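Local atomic coordinates of C381 turret protein (Sulfolobus turreted icosahedral virus, PDB entry 4IND), a protein that builds the turrets of an archaeal virus, probably as a pentamer, each chain folding into three jelly-roll domains. Residues A[15-20]-A[28-33]. Sequence-based numbering, arbitrary orientation.
Sequences KVKYYY and LDAFVN
Y20, at the end of 15-20, meets the last turn of helix 25-31 with Y20 CA 7.4 Å from L28 CA, and no hydrogen bond joins the two segments. F31 points an edge at one face of the Y20 ring, with CD1 of F31 3.8 Å above the plane and over the ring centre. The pair is T-shaped (edge-to-face), with planes at 67° and centroids 5.2 Å apart. F31 CG is anti to its own N (chi1 -171°), which carries the ring so that CD1 sits over Y20; F31 CB lies 3.9 Å from Y20 CD1. A30 CB lies at the edge of the Y20 ring, near its plane. The face of the Y20 ring opposite F31 is covered near the rim by K17 CB. The K17 chain then runs on to A30, where K17 CE comes 3.8 Å from A30 CB. Y20 OH accepts a nearly straight bond from K17 N (2.9 Å, 170°). This bond closes the loop before strand 19-21 and fixes the far end of the ring. F31 also touches L22 and meets the F36 ring. Y20 pairs through its backbone with F143 of strand 138-147. The contact thus packs a short helix against the outermost strand, within this chain, of an antiparallel sheet in the first jelly-roll domain.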
loop_
_atom_site.group_PDB
_atom_site.type_symbol
_atom_site.label_atom_id
_atom_site.label_comp_id
_atom_site.label_asym_id
_atom_site.label_seq_id
_atom_site.Cartn_x
_atom_site.Cartn_y
_atom_site.Cartn_z
ATOM N N LYS A 15 -30.477 -16.492 3.373
ATOM C CA LYS A 15 -29.249 -15.713 3.429
ATOM C C LYS A 15 -29.299 -14.548 2.420
ATOM O O LYS A 15 -29.795 -14.701 1.290
ATOM C CB LYS A 15 -28.068 -16.648 3.157
ATOM C CG LYS A 15 -26.701 -16.033 3.287
ATOM C CD LYS A 15 -25.600 -17.103 3.240
ATOM C CE LYS A 15 -25.848 -18.210 4.267
ATOM N NZ LYS A 15 -24.607 -19.015 4.604
ATOM N N VAL A 16 -28.788 -13.379 2.810
ATOM C CA VAL A 16 -28.809 -12.208 1.904
ATOM C C VAL A 16 -27.666 -12.365 0.913
ATOM O O VAL A 16 -26.644 -12.943 1.250
ATOM C CB VAL A 16 -28.677 -10.860 2.681
ATOM C CG1 VAL A 16 -28.423 -9.687 1.730
ATOM C CG2 VAL A 16 -29.931 -10.607 3.494
ATOM N N LYS A 17 -27.854 -11.874 -0.307
ATOM C CA LYS A 17 -26.836 -11.902 -1.341
ATOM C C LYS A 17 -26.364 -10.467 -1.546
ATOM O O LYS A 17 -27.097 -9.535 -1.224
ATOM C CB LYS A 17 -27.443 -12.387 -2.664
ATOM C CG LYS A 17 -28.089 -13.767 -2.637
ATOM C CD LYS A 17 -28.542 -14.144 -4.058
ATOM C CE LYS A 17 -29.257 -15.489 -4.093
ATOM N NZ LYS A 17 -28.380 -16.636 -3.746
ATOM N N TYR A 18 -25.171 -10.294 -2.104
ATOM C CA TYR A 18 -24.669 -8.944 -2.421
ATOM C C TYR A 18 -25.062 -8.472 -3.810
ATOM O O TYR A 18 -24.843 -7.317 -4.173
ATOM C CB TYR A 18 -23.167 -8.862 -2.215
ATOM C CG TYR A 18 -22.776 -9.023 -0.758
ATOM C CD1 TYR A 18 -22.634 -7.921 0.065
ATOM C CD2 TYR A 18 -22.581 -10.281 -0.199
ATOM C CE1 TYR A 18 -22.279 -8.055 1.399
ATOM C CE2 TYR A 18 -22.238 -10.427 1.131
ATOM C CZ TYR A 18 -22.088 -9.309 1.927
ATOM O OH TYR A 18 -21.740 -9.441 3.244
ATOM N N TYR A 19 -25.642 -9.366 -4.590
ATOM C CA TYR A 19 -26.145 -9.018 -5.897
ATOM C C TYR A 19 -27.329 -9.910 -6.253
ATOM O O TYR A 19 -27.269 -11.129 -6.054
ATOM C CB TYR A 19 -25.067 -9.163 -6.958
ATOM C CG TYR A 19 -25.658 -8.893 -8.324
ATOM C CD1 TYR A 19 -25.866 -7.590 -8.762
ATOM C CD2 TYR A 19 -26.018 -9.930 -9.169
ATOM C CE1 TYR A 19 -26.415 -7.330 -10.018
ATOM C CE2 TYR A 19 -26.573 -9.680 -10.421
ATOM C CZ TYR A 19 -26.764 -8.380 -10.842
ATOM O OH TYR A 19 -27.336 -8.121 -12.077
ATOM N N TYR A 20 -28.394 -9.291 -6.762
ATOM C CA TYR A 20 -29.586 -9.993 -7.211
ATOM C C TYR A 20 -29.925 -9.529 -8.614
ATOM O O TYR A 20 -29.977 -8.324 -8.873
ATOM C CB TYR A 20 -30.803 -9.639 -6.347
ATOM C CG TYR A 20 -30.720 -10.017 -4.880
ATOM C CD1 TYR A 20 -31.322 -11.186 -4.407
ATOM C CD2 TYR A 20 -30.082 -9.181 -3.978
ATOM C CE1 TYR A 20 -31.256 -11.529 -3.059
ATOM C CE2 TYR A 20 -29.988 -9.509 -2.635
ATOM C CZ TYR A 20 -30.608 -10.678 -2.179
ATOM O OH TYR A 20 -30.516 -10.993 -0.854
ATOM N N LEU A 28 -34.762 -14.193 -7.220
ATOM C CA LEU A 28 -36.029 -13.628 -6.781
ATOM C C LEU A 28 -36.516 -14.411 -5.552
ATOM O O LEU A 28 -36.942 -13.818 -4.552
ATOM C CB LEU A 28 -37.076 -13.712 -7.905
ATOM C CG LEU A 28 -38.475 -13.225 -7.532
ATOM C CD1 LEU A 28 -38.365 -11.761 -7.133
ATOM C CD2 LEU A 28 -39.467 -13.415 -8.684
ATOM N N ASP A 29 -36.446 -15.733 -5.625
ATOM C CA ASP A 29 -36.908 -16.565 -4.502
ATOM C C ASP A 29 -36.199 -16.201 -3.198
ATOM O O ASP A 29 -36.814 -16.144 -2.139
ATOM C CB ASP A 29 -36.702 -18.052 -4.791
ATOM C CG ASP A 29 -37.604 -18.575 -5.890
ATOM O OD1 ASP A 29 -38.551 -17.867 -6.327
ATOM O OD2 ASP A 29 -37.359 -19.727 -6.322
ATOM N N ALA A 30 -34.897 -15.939 -3.280
ATOM C CA ALA A 30 -34.147 -15.557 -2.087
ATOM C C ALA A 30 -34.572 -14.160 -1.627
ATOM O O ALA A 30 -34.824 -13.943 -0.449
ATOM C CB ALA A 30 -32.662 -15.606 -2.362
ATOM N N PHE A 31 -34.643 -13.225 -2.579
ATOM C CA PHE A 31 -34.995 -11.825 -2.339
ATOM C C PHE A 31 -36.287 -11.686 -1.534
ATOM O O PHE A 31 -36.355 -10.925 -0.568
ATOM C CB PHE A 31 -35.113 -11.113 -3.707
ATOM C CG PHE A 31 -35.263 -9.613 -3.633
ATOM C CD1 PHE A 31 -34.184 -8.810 -3.300
ATOM C CD2 PHE A 31 -36.470 -9.002 -4.004
ATOM C CE1 PHE A 31 -34.312 -7.405 -3.285
ATOM C CE2 PHE A 31 -36.613 -7.625 -3.980
ATOM C CZ PHE A 31 -35.541 -6.818 -3.621
ATOM N N VAL A 32 -37.309 -12.430 -1.919
ATOM C CA VAL A 32 -38.611 -12.334 -1.261
ATOM C C VAL A 32 -38.754 -13.298 -0.055
ATOM O O VAL A 32 -39.845 -13.521 0.454
ATOM C CB VAL A 32 -39.759 -12.503 -2.277
ATOM C CG1 VAL A 32 -39.577 -11.519 -3.419
ATOM C CG2 VAL A 32 -39.831 -13.963 -2.802
ATOM N N ASN A 33 -37.634 -13.875 0.386
ATOM C CA ASN A 33 -37.586 -14.625 1.649
ATOM C C ASN A 33 -36.401 -14.096 2.472
ATOM O O ASN A 33 -35.744 -14.843 3.201
ATOM C CB ASN A 33 -37.424 -16.118 1.376
ATOM C CG ASN A 33 -37.564 -16.981 2.637
ATOM O OD1 ASN A 33 -38.082 -16.543 3.674
ATOM N ND2 ASN A 33 -37.109 -18.228 2.542
#